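Local coordinates for protein homoserine kinase (Listeria monocytogenes, PDB 3HUL) that probably catalyses the ATP-dependent phosphorylation of L-homoserine to O-phospho-L-homoserine, a late step in threonine biosynthesis, as a member of the GHMP kinase family, at residues G34-S39 and N68-H73; I42-G47 and L74-D79; P82-G87 and A159-A164; L132-V137 and Y147-F152; Q237-A242 and V253-N258. All blocks are in the same frame, centred on the assembly; numbering follows the deposited sequence.

Overall arrangement
Contacts 1 and 2 lie end to end along strand 72-78, their centres about 17 Å apart: contact 1 joins its start to strand 27-36, contact 2 its next residues to strand 41-43 and the loop after it. Their segments alternate along the chain. The hairpin of contact 4 belongs to the same mixed sheet. Contact 3 ties the predicted ATP-binding loop to strand 156-161 of the second, four-stranded sheet, and contact 4 is nested inside the loop it closes. Contact 5, last in the chain, adds a hairpin to that second sheet. P82 of the ATP-binding loop touches I46 of contact 2, while strand 156-161 neighbours strand 251-255 of contact 5, so the loop lies beside both regions.

Contact 1: G34-S39 and N68-H73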
# COMPACT_ATOMS: atom_id res chain seq x y z
N GLY A 34 27.77 -26.23 -17.02
CA GLY A 34 28.62 -27.43 -16.99
C GLY A 34 30.11 -27.17 -16.74
O GLY A 34 30.50 -26.13 -16.20
N ALA A 35 30.92 -28.13 -17.16
CA ALA A 35 32.36 -28.13 -16.86
C ALA A 35 33.12 -27.00 -17.55
O ALA A 35 32.73 -26.54 -18.62
CB ALA A 35 32.98 -29.49 -17.24
N GLU A 36 34.21 -26.56 -16.91
CA GLU A 36 35.16 -25.63 -17.51
C GLU A 36 35.69 -26.27 -18.80
O GLU A 36 35.68 -27.49 -18.92
CB GLU A 36 36.29 -25.33 -16.52
CG GLU A 36 35.84 -25.29 -15.05
CD GLU A 36 36.59 -24.27 -14.20
OE1 GLU A 36 37.26 -24.66 -13.22
OE2 GLU A 36 36.52 -23.06 -14.52
N ALA A 37 36.10 -25.44 -19.77
CA ALA A 37 36.49 -25.95 -21.10
C ALA A 37 37.40 -25.02 -21.91
O ALA A 37 37.77 -23.93 -21.44
CB ALA A 37 35.25 -26.36 -21.93
N ASP A 38 37.76 -25.47 -23.12
CA ASP A 38 38.67 -24.75 -24.02
C ASP A 38 38.02 -23.49 -24.57
O ASP A 38 38.70 -22.51 -24.89
CB ASP A 38 39.11 -25.64 -25.19
CG ASP A 38 40.24 -25.00 -26.03
OD1 ASP A 38 41.00 -24.16 -25.49
OD2 ASP A 38 40.37 -25.34 -27.22
N SER A 39 36.70 -23.55 -24.70
CA SER A 39 35.89 -22.47 -25.26
C SER A 39 34.43 -22.63 -24.80
O SER A 39 34.05 -23.67 -24.26
CB SER A 39 35.96 -22.47 -26.79
OG SER A 39 35.37 -23.65 -27.31
N ASN A 68 38.03 -12.05 -18.10
CA ASN A 68 39.02 -13.07 -17.77
C ASN A 68 38.40 -14.37 -17.24
O ASN A 68 39.12 -15.24 -16.76
CB ASN A 68 40.05 -12.49 -16.78
CG ASN A 68 40.86 -11.32 -17.39
OD1 ASN A 68 41.01 -11.22 -18.62
ND2 ASN A 68 41.37 -10.43 -16.52
N LEU A 69 37.07 -14.50 -17.34
CA LEU A 69 36.36 -15.77 -17.08
C LEU A 69 36.96 -16.95 -17.84
O LEU A 69 37.36 -16.81 -19.00
CB LEU A 69 34.89 -15.67 -17.51
CG LEU A 69 33.83 -15.01 -16.61
CD1 LEU A 69 32.46 -15.17 -17.26
CD2 LEU A 69 33.82 -15.53 -15.16
N THR A 70 37.02 -18.10 -17.18
CA THR A 70 37.29 -19.39 -17.81
C THR A 70 36.00 -19.82 -18.49
O THR A 70 34.96 -19.78 -17.85
CB THR A 70 37.61 -20.50 -16.76
OG1 THR A 70 38.68 -20.07 -15.92
CG2 THR A 70 37.97 -21.84 -17.42
N PRO A 71 36.07 -20.22 -19.78
CA PRO A 71 34.94 -20.75 -20.53
C PRO A 71 34.28 -21.96 -19.89
O PRO A 71 34.90 -22.65 -19.09
CB PRO A 71 35.58 -21.18 -21.86
CG PRO A 71 36.69 -20.24 -22.02
CD PRO A 71 37.25 -20.03 -20.65
N HIS A 72 33.03 -22.21 -20.27
CA HIS A 72 32.27 -23.37 -19.84
C HIS A 72 31.40 -23.87 -20.98
O HIS A 72 31.18 -23.14 -21.93
CB HIS A 72 31.34 -23.00 -18.69
CG HIS A 72 32.01 -22.88 -17.36
ND1 HIS A 72 31.87 -23.83 -16.37
CD2 HIS A 72 32.81 -21.91 -16.85
CE1 HIS A 72 32.57 -23.45 -15.31
NE2 HIS A 72 33.14 -22.29 -15.57
N HIS A 73 30.94 -25.11 -20.86
CA HIS A 73 29.84 -25.63 -21.66
C HIS A 73 28.57 -25.39 -20.83
O HIS A 73 28.63 -25.42 -19.60
CB HIS A 73 29.99 -27.14 -21.91
CG HIS A 73 31.15 -27.49 -22.79
ND1 HIS A 73 31.94 -28.61 -22.58
CD2 HIS A 73 31.66 -26.87 -23.89
CE1 HIS A 73 32.88 -28.66 -23.51
NE2 HIS A 73 32.74 -27.62 -24.31
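With chi1 at -78°, H72 sets CG anti to its carbonyl carbon and lays the imidazole alongside the E36 side chain, both pointing the same way. H73 uses the same first torsion (-67°) and brings its ring under A37. The H72 ring is held at its edge: ND1 donates to G34 O at 2.7 Å, nearly straight at 167°, with the oxygen in the ring plane although the nitrogen sits above the carbonyl plane of G34. Over one face of that imidazole lies E36 CA, 4.0 Å from the ring centroid, a CH-pi contact. The methyl A37 CB does the same to H73, lying 3.8 Å from its centroid and displaced toward the rim. Here the end of strand 27-36 meets the start of strand 72-78 as antiparallel neighbours in the mixed sheet of the GHMP kinase N-terminal domain, E36 and H72 forming a non-hydrogen-bonded pair. Backbone bonds flank that pair: H73 N reaches A35 O at 3.2 Å and G34 N reaches H73 O. A37 N approaches P71 O from above its carbonyl plane at 3.1 Å. Beyond the strand ends, P71 presses CB against the S39 backbone, 3.5 Å from S39 C. The T70 and E36 side chains cross obliquely, T70 CG2 lying 3.5 Å from E36 OE2. W40 and, from helix 88-103, L103 pack against H72, which is buried although the contact lies at the surface.

Contact 2: I42-G47 and L74-D79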
# COMPACT_ATOMS: atom_id res chain seq x y z
N ILE A 42 27.07 -23.42 -25.88
CA ILE A 42 25.74 -23.56 -25.31
C ILE A 42 24.99 -24.56 -26.15
O ILE A 42 24.80 -24.35 -27.34
CB ILE A 42 24.93 -22.23 -25.34
CG1 ILE A 42 25.63 -21.13 -24.55
CG2 ILE A 42 23.53 -22.45 -24.78
CD1 ILE A 42 25.00 -19.77 -24.70
N GLU A 43 24.55 -25.65 -25.52
CA GLU A 43 23.65 -26.58 -26.17
C GLU A 43 22.25 -26.03 -26.06
O GLU A 43 21.83 -25.62 -24.97
CB GLU A 43 23.73 -27.96 -25.53
CG GLU A 43 22.86 -29.02 -26.22
CD GLU A 43 22.65 -30.26 -25.36
OE1 GLU A 43 21.53 -30.82 -25.40
OE2 GLU A 43 23.60 -30.67 -24.65
N HIS A 44 21.53 -26.03 -27.18
CA HIS A 44 20.14 -25.60 -27.22
C HIS A 44 19.49 -25.97 -28.54
O HIS A 44 20.18 -26.19 -29.53
CB HIS A 44 20.00 -24.09 -26.98
CG HIS A 44 20.36 -23.22 -28.16
ND1 HIS A 44 19.55 -23.09 -29.27
CD2 HIS A 44 21.42 -22.40 -28.36
CE1 HIS A 44 20.11 -22.24 -30.11
NE2 HIS A 44 21.24 -21.80 -29.59
N ASN A 45 18.16 -26.00 -28.54
CA ASN A 45 17.37 -26.18 -29.76
C ASN A 45 16.34 -25.05 -29.96
O ASN A 45 15.20 -25.31 -30.34
CB ASN A 45 16.71 -27.58 -29.78
CG ASN A 45 16.04 -27.95 -28.44
OD1 ASN A 45 16.56 -27.66 -27.36
ND2 ASN A 45 14.90 -28.62 -28.52
N ILE A 46 16.75 -23.81 -29.71
CA ILE A 46 15.82 -22.65 -29.79
C ILE A 46 15.52 -22.25 -31.25
O ILE A 46 14.48 -21.63 -31.52
CB ILE A 46 16.32 -21.43 -28.95
CG1 ILE A 46 16.32 -21.78 -27.45
CG2 ILE A 46 15.45 -20.18 -29.18
CD1 ILE A 46 17.12 -20.80 -26.61
N GLY A 47 16.42 -22.60 -32.16
CA GLY A 47 16.23 -22.29 -33.58
C GLY A 47 16.69 -20.88 -33.90
O GLY A 47 17.40 -20.25 -33.11
N LEU A 74 27.45 -25.14 -21.51
CA LEU A 74 26.18 -24.79 -20.85
C LEU A 74 25.05 -25.44 -21.61
O LEU A 74 25.20 -25.75 -22.78
CB LEU A 74 25.95 -23.27 -20.82
CG LEU A 74 27.10 -22.39 -20.33
CD1 LEU A 74 27.85 -21.80 -21.51
CD2 LEU A 74 26.60 -21.27 -19.45
N VAL A 75 23.93 -25.66 -20.92
CA VAL A 75 22.70 -26.15 -21.53
C VAL A 75 21.61 -25.12 -21.26
O VAL A 75 21.46 -24.66 -20.13
CB VAL A 75 22.27 -27.52 -20.94
CG1 VAL A 75 21.13 -28.14 -21.76
CG2 VAL A 75 23.47 -28.49 -20.85
N MET A 76 20.84 -24.79 -22.31
CA MET A 76 19.85 -23.71 -22.29
C MET A 76 18.46 -24.25 -22.64
O MET A 76 18.28 -24.85 -23.70
CB MET A 76 20.22 -22.62 -23.31
CG MET A 76 19.97 -21.18 -22.83
SD MET A 76 19.23 -20.00 -24.00
CE MET A 76 20.50 -19.80 -25.22
N THR A 77 17.50 -24.04 -21.74
CA THR A 77 16.08 -24.23 -22.02
C THR A 77 15.47 -22.83 -22.03
O THR A 77 15.79 -22.00 -21.17
CB THR A 77 15.39 -25.10 -20.92
OG1 THR A 77 15.86 -26.45 -21.03
CG2 THR A 77 13.89 -25.11 -21.07
N CYS A 78 14.63 -22.54 -23.01
CA CYS A 78 14.00 -21.24 -23.10
C CYS A 78 12.69 -21.34 -23.84
O CYS A 78 12.67 -21.64 -25.03
CB CYS A 78 14.90 -20.21 -23.78
SG CYS A 78 14.28 -18.49 -23.63
N ASP A 79 11.60 -21.11 -23.11
CA ASP A 79 10.27 -21.07 -23.71
C ASP A 79 9.72 -19.64 -23.84
O ASP A 79 8.53 -19.44 -24.06
CB ASP A 79 9.30 -22.07 -23.03
CG ASP A 79 8.92 -21.68 -21.60
OD1 ASP A 79 9.69 -20.98 -20.89
OD2 ASP A 79 7.83 -22.12 -21.16
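M76 is the side chain around which the others are arranged. Its chain bends at chi2 and chi3 (-137° and -67°), which carries the thioether back beneath the loop that follows strand 41-43. I46 crosses it at about a right angle, the tip CD1 lying 3.5 Å from M76 SD; the same methyl also touches C78 CB at 3.6 Å, and I46 packs on P82 of the predicted ATP-binding loop. From the other side I42 crosses M76 obliquely, with CG2 at 3.6 Å from M76 CB, while its CG1 branch meets L74 CD1 at 3.8 Å. H44 runs side by side with M76, pointing the same way. Its CG occupies the crowded position between backbone N and carbonyl carbon (chi1 77°), and this turns ND1 back to accept from I46 N at 2.9 Å. NE2 is bonded to I50 O, so both ring nitrogens have partners, and H52 stacks on the ring. Two backbone bonds set the register: E43 N to L74 O at 2.8 Å, in the carbonyl plane, and M76 N to E43 O at 3.0 Å, nearly along the C=O axis. I59 and I58 of helix 57-65 pack on I42 and M76. Strands 41-43 and 72-78, paired in parallel at I42-L74 and E43-V75 and with that helix between them in the chain, form a beta-alpha-beta unit.

Contact 3: P82-G87 and A159-A164; sequences PARGLG and AFIPKA. With SO4 (sulfate ion), chain C.
Hydrogen bonds from the R84 guanidinium do most of the polar work. NE and NH2 grip a single atom side-on: P82 O receives R84 NE at 2.8 Å and R84 NH2 at 3.0 Å, the latter on a lone pair. From the other branch, R84 NH1 donates to P162 O at 2.9 Å, again on a lone pair and near the guanidinium plane. The group is therefore held between a carbonyl of its own loop and the carbonyl of P162, which fixes its rotation. Bends at chi2 and chi3 (66° and 50°) fold the chain to reach both. Van der Waals contacts line the rest of the arginine: A164 N lies over one guanidinium face, R84 CD passes close to P162 O, R84 CG touches I161 CG2, and T250 packs on R84. Among the apolar contacts, L86 crosses I161 at about a right angle, meeting tip to tip through L86 CD1 and I161 CD1 at 3.9 Å. A sulfate, probably from the crystallisation liquor, is bound by backbone amides: G85 N donates to SO4 O2 and G87 N to SO4 O1, both at 2.9 Å, and S88 N adds a third bond. G87 is the N-cap of helix 88-103, so the anion sits where that helix begins. The arrangement is consistent with the glycine-rich phosphate-binding loop of GHMP kinases, the sulfate probably marking where a nucleotide phosphate would bind.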
# COMPACT_ATOMS: atom_id res chain seq x y z
N PRO A 82 11.96 -15.81 -29.01
CA PRO A 82 12.82 -14.69 -29.36
C PRO A 82 12.06 -13.67 -30.16
O PRO A 82 11.16 -14.03 -30.95
CB PRO A 82 13.90 -15.33 -30.23
CG PRO A 82 13.81 -16.78 -30.00
CD PRO A 82 12.39 -17.06 -29.67
N ALA A 83 12.44 -12.41 -29.96
CA ALA A 83 11.86 -11.27 -30.65
C ALA A 83 10.32 -11.31 -30.72
O ALA A 83 9.73 -11.01 -31.75
CB ALA A 83 12.50 -11.11 -32.05
N ARG A 84 9.67 -11.64 -29.60
CA ARG A 84 8.21 -11.69 -29.59
C ARG A 84 7.53 -10.67 -28.65
O ARG A 84 6.32 -10.69 -28.49
CB ARG A 84 7.71 -13.12 -29.36
CG ARG A 84 6.64 -13.57 -30.40
CD ARG A 84 7.27 -13.68 -31.82
NE ARG A 84 8.52 -14.46 -31.85
CZ ARG A 84 8.55 -15.79 -31.92
NH1 ARG A 84 7.40 -16.47 -31.94
NH2 ARG A 84 9.71 -16.44 -31.92
N GLY A 85 8.32 -9.76 -28.07
CA GLY A 85 7.79 -8.71 -27.18
C GLY A 85 7.64 -9.16 -25.72
O GLY A 85 7.02 -8.46 -24.91
N LEU A 86 8.21 -10.32 -25.41
CA LEU A 86 8.16 -10.90 -24.07
C LEU A 86 9.51 -10.93 -23.34
O LEU A 86 9.70 -11.68 -22.39
CB LEU A 86 7.51 -12.29 -24.09
CG LEU A 86 6.04 -12.32 -24.51
CD1 LEU A 86 5.62 -13.76 -24.87
CD2 LEU A 86 5.12 -11.75 -23.40
N GLY A 87 10.44 -10.08 -23.76
CA GLY A 87 11.66 -9.88 -23.02
C GLY A 87 12.62 -11.06 -23.10
O GLY A 87 13.28 -11.38 -22.11
N ALA A 159 -1.75 -14.67 -23.57
CA ALA A 159 -0.81 -14.19 -24.57
C ALA A 159 -1.14 -14.78 -25.94
O ALA A 159 -1.19 -16.01 -26.10
CB ALA A 159 0.60 -14.56 -24.17
N PHE A 160 -1.36 -13.91 -26.91
CA PHE A 160 -1.37 -14.34 -28.30
C PHE A 160 0.05 -14.23 -28.82
O PHE A 160 0.53 -13.13 -29.10
CB PHE A 160 -2.23 -13.43 -29.15
CG PHE A 160 -3.69 -13.61 -28.97
CD1 PHE A 160 -4.43 -14.36 -29.88
CD2 PHE A 160 -4.36 -12.99 -27.90
CE1 PHE A 160 -5.80 -14.50 -29.74
CE2 PHE A 160 -5.73 -13.12 -27.75
CZ PHE A 160 -6.45 -13.89 -28.67
N ILE A 161 0.72 -15.37 -28.94
CA ILE A 161 2.08 -15.38 -29.41
C ILE A 161 2.15 -15.81 -30.89
O ILE A 161 2.01 -17.01 -31.20
CB ILE A 161 2.92 -16.30 -28.52
CG1 ILE A 161 2.89 -15.77 -27.08
CG2 ILE A 161 4.35 -16.45 -29.08
CD1 ILE A 161 3.39 -16.74 -26.09
N PRO A 162 2.33 -14.84 -31.82
CA PRO A 162 2.48 -15.20 -33.23
C PRO A 162 3.95 -15.49 -33.55
O PRO A 162 4.80 -15.49 -32.65
CB PRO A 162 2.04 -13.94 -33.97
CG PRO A 162 2.49 -12.81 -33.04
CD PRO A 162 2.58 -13.39 -31.61
N LYS A 163 4.22 -15.75 -34.82
CA LYS A 163 5.57 -15.95 -35.34
C LYS A 163 6.33 -14.64 -35.24
O LYS A 163 5.71 -13.57 -35.17
CB LYS A 163 5.47 -16.36 -36.82
CG LYS A 163 4.68 -17.67 -37.04
CD LYS A 163 5.49 -18.84 -36.52
CE LYS A 163 4.90 -20.18 -36.93
NZ LYS A 163 5.72 -21.26 -36.33
N ALA A 164 7.66 -14.71 -35.24
CA ALA A 164 8.48 -13.51 -35.34
C ALA A 164 7.99 -12.65 -36.51
O ALA A 164 7.48 -13.17 -37.50
CB ALA A 164 9.97 -13.87 -35.52
S SO4 C . 11.85 -9.15 -27.06
O1 SO4 C . 11.23 -8.35 -25.99
O2 SO4 C . 11.07 -8.86 -28.26
O3 SO4 C . 13.25 -8.78 -27.30
O4 SO4 C . 11.81 -10.56 -26.74

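Contact 4: L132-V137 and Y147-F152; sequences LGNWVV and YVRHLF
The antiparallel hairpin of strands 135-141 and 144-150 starts here, with V136 and R149 as a non-hydrogen-bonded pair between two hydrogen-bonded ones. V137 and V148 exchange a full pair of backbone bonds, V148 N to V137 O at 2.8 Å; at W135 and H150 the return bond is weak. On the face of W135 and H150, F152 from beyond the strand completes an aromatic cluster: it turns its edge to the indole face, planes 79° apart, CD1 at 3.7 Å from W135 CG. H150 lies alongside the indole, CB against W135 CE3 at 3.5 Å. On the opposite face R149, extended from CG to NE, reaches back to the end of helix 127-132, where NE donates to L132 O at 3.0 Å and weakly to G133 O; its NH2 bonds G283 O. N134 CB lies over one face of this guanidinium, and N134 OD1 takes F152 N at 2.9 Å, nearly straight at 172°, which anchors the F152 backbone beside the indole. I195 and I198 of helix 181-198 pack on W135, while H150 NE2 bonds A196 O of the second subunit. From the end of helix 127-132, L132 CD1 sits over the Y147 ring face, 3.3 Å from Y147 CE1.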
# COMPACT_ATOMS: atom_id res chain seq x y z
N LEU A 132 14.01 -8.33 -10.51
CA LEU A 132 13.37 -8.06 -9.20
C LEU A 132 12.09 -8.84 -9.02
O LEU A 132 11.67 -9.10 -7.90
CB LEU A 132 13.09 -6.58 -9.08
CG LEU A 132 14.38 -5.76 -9.23
CD1 LEU A 132 14.01 -4.32 -9.19
CD2 LEU A 132 15.41 -6.14 -8.13
N GLY A 133 11.51 -9.25 -10.14
CA GLY A 133 10.28 -10.00 -10.12
C GLY A 133 9.10 -9.04 -10.04
O GLY A 133 9.25 -7.86 -9.72
N ASN A 134 7.93 -9.57 -10.36
CA ASN A 134 6.69 -8.86 -10.24
C ASN A 134 6.61 -7.61 -11.12
O ASN A 134 7.05 -7.62 -12.27
CB ASN A 134 6.41 -8.56 -8.76
CG ASN A 134 4.99 -8.85 -8.39
OD1 ASN A 134 4.06 -8.41 -9.07
ND2 ASN A 134 4.81 -9.63 -7.33
N TRP A 135 6.08 -6.53 -10.57
CA TRP A 135 5.79 -5.30 -11.34
C TRP A 135 6.77 -4.23 -10.87
O TRP A 135 6.88 -3.97 -9.66
CB TRP A 135 4.31 -4.90 -11.17
CG TRP A 135 3.96 -3.52 -11.66
CD1 TRP A 135 4.39 -2.91 -12.81
CD2 TRP A 135 3.11 -2.57 -11.00
NE1 TRP A 135 3.86 -1.65 -12.90
CE2 TRP A 135 3.08 -1.41 -11.80
CE3 TRP A 135 2.35 -2.61 -9.83
CZ2 TRP A 135 2.31 -0.28 -11.47
CZ3 TRP A 135 1.60 -1.48 -9.47
CH2 TRP A 135 1.60 -0.33 -10.29
N VAL A 136 7.51 -3.66 -11.82
CA VAL A 136 8.47 -2.59 -11.51
C VAL A 136 8.12 -1.32 -12.25
O VAL A 136 7.87 -1.35 -13.45
CB VAL A 136 9.93 -2.98 -11.84
CG1 VAL A 136 10.95 -1.86 -11.30
CG2 VAL A 136 10.25 -4.30 -11.21
N VAL A 137 8.04 -0.22 -11.50
CA VAL A 137 7.94 1.12 -12.08
C VAL A 137 9.33 1.73 -12.00
O VAL A 137 9.93 1.83 -10.92
CB VAL A 137 6.92 2.01 -11.32
CG1 VAL A 137 6.92 3.47 -11.86
CG2 VAL A 137 5.55 1.41 -11.35
N TYR A 147 13.74 2.88 -9.25
CA TYR A 147 12.70 1.90 -9.48
C TYR A 147 11.97 1.59 -8.18
O TYR A 147 12.53 1.75 -7.09
CB TYR A 147 13.26 0.63 -10.16
CG TYR A 147 14.30 -0.13 -9.37
CD1 TYR A 147 13.92 -0.89 -8.26
CD2 TYR A 147 15.66 -0.09 -9.72
CE1 TYR A 147 14.86 -1.60 -7.50
CE2 TYR A 147 16.63 -0.80 -8.96
CZ TYR A 147 16.21 -1.56 -7.86
OH TYR A 147 17.09 -2.28 -7.07
N VAL A 148 10.70 1.23 -8.31
CA VAL A 148 9.92 0.75 -7.18
C VAL A 148 9.28 -0.55 -7.64
O VAL A 148 8.69 -0.59 -8.73
CB VAL A 148 8.80 1.75 -6.75
CG1 VAL A 148 8.08 1.23 -5.51
CG2 VAL A 148 9.37 3.13 -6.44
N ARG A 149 9.41 -1.58 -6.82
CA ARG A 149 8.71 -2.84 -7.04
C ARG A 149 7.40 -2.89 -6.25
O ARG A 149 7.39 -2.67 -5.05
CB ARG A 149 9.59 -4.05 -6.68
CG ARG A 149 8.86 -5.42 -6.71
CD ARG A 149 9.84 -6.49 -6.17
NE ARG A 149 9.44 -7.88 -6.38
CZ ARG A 149 8.69 -8.60 -5.55
NH1 ARG A 149 8.20 -8.06 -4.44
NH2 ARG A 149 8.40 -9.87 -5.84
N HIS A 150 6.31 -3.20 -6.94
CA HIS A 150 5.02 -3.35 -6.33
C HIS A 150 4.48 -4.75 -6.69
O HIS A 150 5.01 -5.42 -7.59
CB HIS A 150 4.06 -2.26 -6.84
CG HIS A 150 4.14 -0.98 -6.07
ND1 HIS A 150 3.66 -0.85 -4.77
CD2 HIS A 150 4.63 0.24 -6.40
CE1 HIS A 150 3.85 0.39 -4.36
NE2 HIS A 150 4.45 1.07 -5.32
N LEU A 151 3.46 -5.20 -5.96
CA LEU A 151 2.74 -6.41 -6.30
C LEU A 151 1.67 -6.10 -7.29
O LEU A 151 0.82 -5.27 -7.03
CB LEU A 151 1.95 -6.89 -5.12
CG LEU A 151 2.60 -7.68 -4.03
CD1 LEU A 151 3.40 -6.73 -3.11
CD2 LEU A 151 1.38 -8.35 -3.36
N PHE A 152 1.69 -6.81 -8.42
CA PHE A 152 0.62 -6.69 -9.38
C PHE A 152 -0.51 -7.57 -8.82
O PHE A 152 -0.23 -8.62 -8.26
CB PHE A 152 1.08 -7.19 -10.75
CG PHE A 152 0.40 -6.52 -11.89
CD1 PHE A 152 0.65 -5.18 -12.19
CD2 PHE A 152 -0.52 -7.22 -12.68
CE1 PHE A 152 0.03 -4.54 -13.26
CE2 PHE A 152 -1.16 -6.60 -13.75
CZ PHE A 152 -0.88 -5.24 -14.04

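Contact 5: Q237-A242 and V253-N258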
# COMPACT_ATOMS: atom_id res chain seq x y z
N GLN A 237 -16.39 -10.31 -21.50
CA GLN A 237 -16.47 -11.34 -20.46
C GLN A 237 -15.84 -10.92 -19.11
O GLN A 237 -15.90 -11.65 -18.13
CB GLN A 237 -15.83 -12.65 -20.93
CG GLN A 237 -16.39 -13.19 -22.26
CD GLN A 237 -15.63 -14.43 -22.74
OE1 GLN A 237 -15.36 -15.34 -21.97
NE2 GLN A 237 -15.31 -14.45 -24.01
N GLY A 238 -15.24 -9.72 -19.07
CA GLY A 238 -14.75 -9.17 -17.82
C GLY A 238 -13.24 -9.00 -17.76
O GLY A 238 -12.67 -8.78 -16.69
N ALA A 239 -12.57 -9.13 -18.91
CA ALA A 239 -11.14 -8.87 -18.96
C ALA A 239 -10.92 -7.36 -18.77
O ALA A 239 -11.81 -6.56 -19.05
CB ALA A 239 -10.53 -9.36 -20.27
N TYR A 240 -9.74 -6.99 -18.27
CA TYR A 240 -9.41 -5.58 -18.06
C TYR A 240 -9.00 -4.83 -19.31
O TYR A 240 -9.33 -3.66 -19.48
CB TYR A 240 -8.28 -5.47 -17.04
CG TYR A 240 -8.52 -6.24 -15.77
CD1 TYR A 240 -9.69 -6.04 -15.02
CD2 TYR A 240 -7.56 -7.14 -15.29
CE1 TYR A 240 -9.93 -6.76 -13.84
CE2 TYR A 240 -7.78 -7.86 -14.07
CZ TYR A 240 -8.95 -7.66 -13.37
OH TYR A 240 -9.17 -8.34 -12.19
N ALA A 241 -8.29 -5.51 -20.19
CA ALA A 241 -7.56 -4.84 -21.26
C ALA A 241 -6.88 -5.87 -22.17
O ALA A 241 -6.61 -6.98 -21.74
CB ALA A 241 -6.49 -3.92 -20.64
N ALA A 242 -6.61 -5.46 -23.40
CA ALA A 242 -5.78 -6.21 -24.32
C ALA A 242 -4.80 -5.19 -24.92
O ALA A 242 -5.22 -4.13 -25.40
CB ALA A 242 -6.63 -6.90 -25.43
N VAL A 253 -3.76 -10.14 -22.97
CA VAL A 253 -5.06 -9.84 -22.43
C VAL A 253 -4.89 -9.92 -20.92
O VAL A 253 -4.40 -10.91 -20.40
CB VAL A 253 -6.13 -10.88 -22.91
CG1 VAL A 253 -7.48 -10.71 -22.18
CG2 VAL A 253 -6.32 -10.82 -24.46
N PHE A 254 -5.30 -8.88 -20.22
CA PHE A 254 -5.20 -8.88 -18.76
C PHE A 254 -6.60 -9.21 -18.20
O PHE A 254 -7.57 -8.59 -18.59
CB PHE A 254 -4.70 -7.51 -18.24
CG PHE A 254 -3.25 -7.18 -18.66
CD1 PHE A 254 -2.21 -7.28 -17.73
CD2 PHE A 254 -2.96 -6.76 -19.95
CE1 PHE A 254 -0.87 -6.99 -18.11
CE2 PHE A 254 -1.64 -6.45 -20.35
CZ PHE A 254 -0.58 -6.57 -19.42
N ALA A 255 -6.69 -10.16 -17.27
CA ALA A 255 -8.01 -10.63 -16.80
C ALA A 255 -8.00 -11.12 -15.37
O ALA A 255 -6.99 -11.62 -14.91
CB ALA A 255 -8.51 -11.78 -17.71
N PRO A 256 -9.13 -11.00 -14.67
CA PRO A 256 -9.26 -11.61 -13.35
C PRO A 256 -8.80 -13.07 -13.42
O PRO A 256 -9.03 -13.77 -14.45
CB PRO A 256 -10.75 -11.57 -13.08
CG PRO A 256 -11.24 -10.41 -13.87
CD PRO A 256 -10.38 -10.34 -15.09
N ARG A 257 -8.15 -13.54 -12.37
CA ARG A 257 -7.67 -14.92 -12.36
C ARG A 257 -8.74 -15.98 -12.53
O ARG A 257 -8.47 -17.01 -13.14
CB ARG A 257 -6.84 -15.25 -11.13
CG ARG A 257 -5.41 -15.54 -11.48
CD ARG A 257 -4.82 -16.59 -10.58
NE ARG A 257 -3.88 -15.97 -9.65
CZ ARG A 257 -2.93 -16.63 -8.99
NH1 ARG A 257 -2.80 -17.94 -9.14
NH2 ARG A 257 -2.11 -15.96 -8.18
N ASN A 258 -9.93 -15.76 -12.00
CA ASN A 258 -10.98 -16.77 -12.10
C ASN A 258 -11.42 -16.98 -13.55
O ASN A 258 -11.98 -17.99 -13.88
CB ASN A 258 -12.19 -16.42 -11.21
CG ASN A 258 -12.91 -15.18 -11.68
OD1 ASN A 258 -12.48 -14.06 -11.45
ND2 ASN A 258 -14.03 -15.37 -12.33
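P256 lies over one face of the Y240 ring, its CD 3.8 Å from the centroid and displaced toward the rim, a CH-pi contact. The two side chains cross obliquely, and P256 CG lies 3.4 Å from Y240 OH. Y240 CE2 also lies close to the peptide leading into that proline, 3.5 Å from A255 C. For the F254 ring, what comes near the edge is A241 O. Y240 gets its ring there with CG anti to its carbonyl carbon (chi1 -51°), which lays the phenol along the chain of A255 and P256. Two backbone bonds join the segments: Y240 N to F254 O at 2.7 Å and F254 N to A241 O at 2.8 Å, both in the carbonyl plane. Y240 and A241 thus both face F254, a classic beta bulge at the entry to the hairpin of strands 241-244 and 251-255. Just before it, G238 closes helix 227-235 in a Schellman motif, and its carbonyl oxygen G238 O lies 3.2 Å from P256 CD. A239 CB packs 3.8 Å from V253 CG1. Helices 227-235 and 260-268 pack on that side, through A234 and L263 against A239, and through I230 and L267 against V253. F254 points to the other face, toward L14 and L157, the latter on strand 156-161, next in the four-stranded sheet.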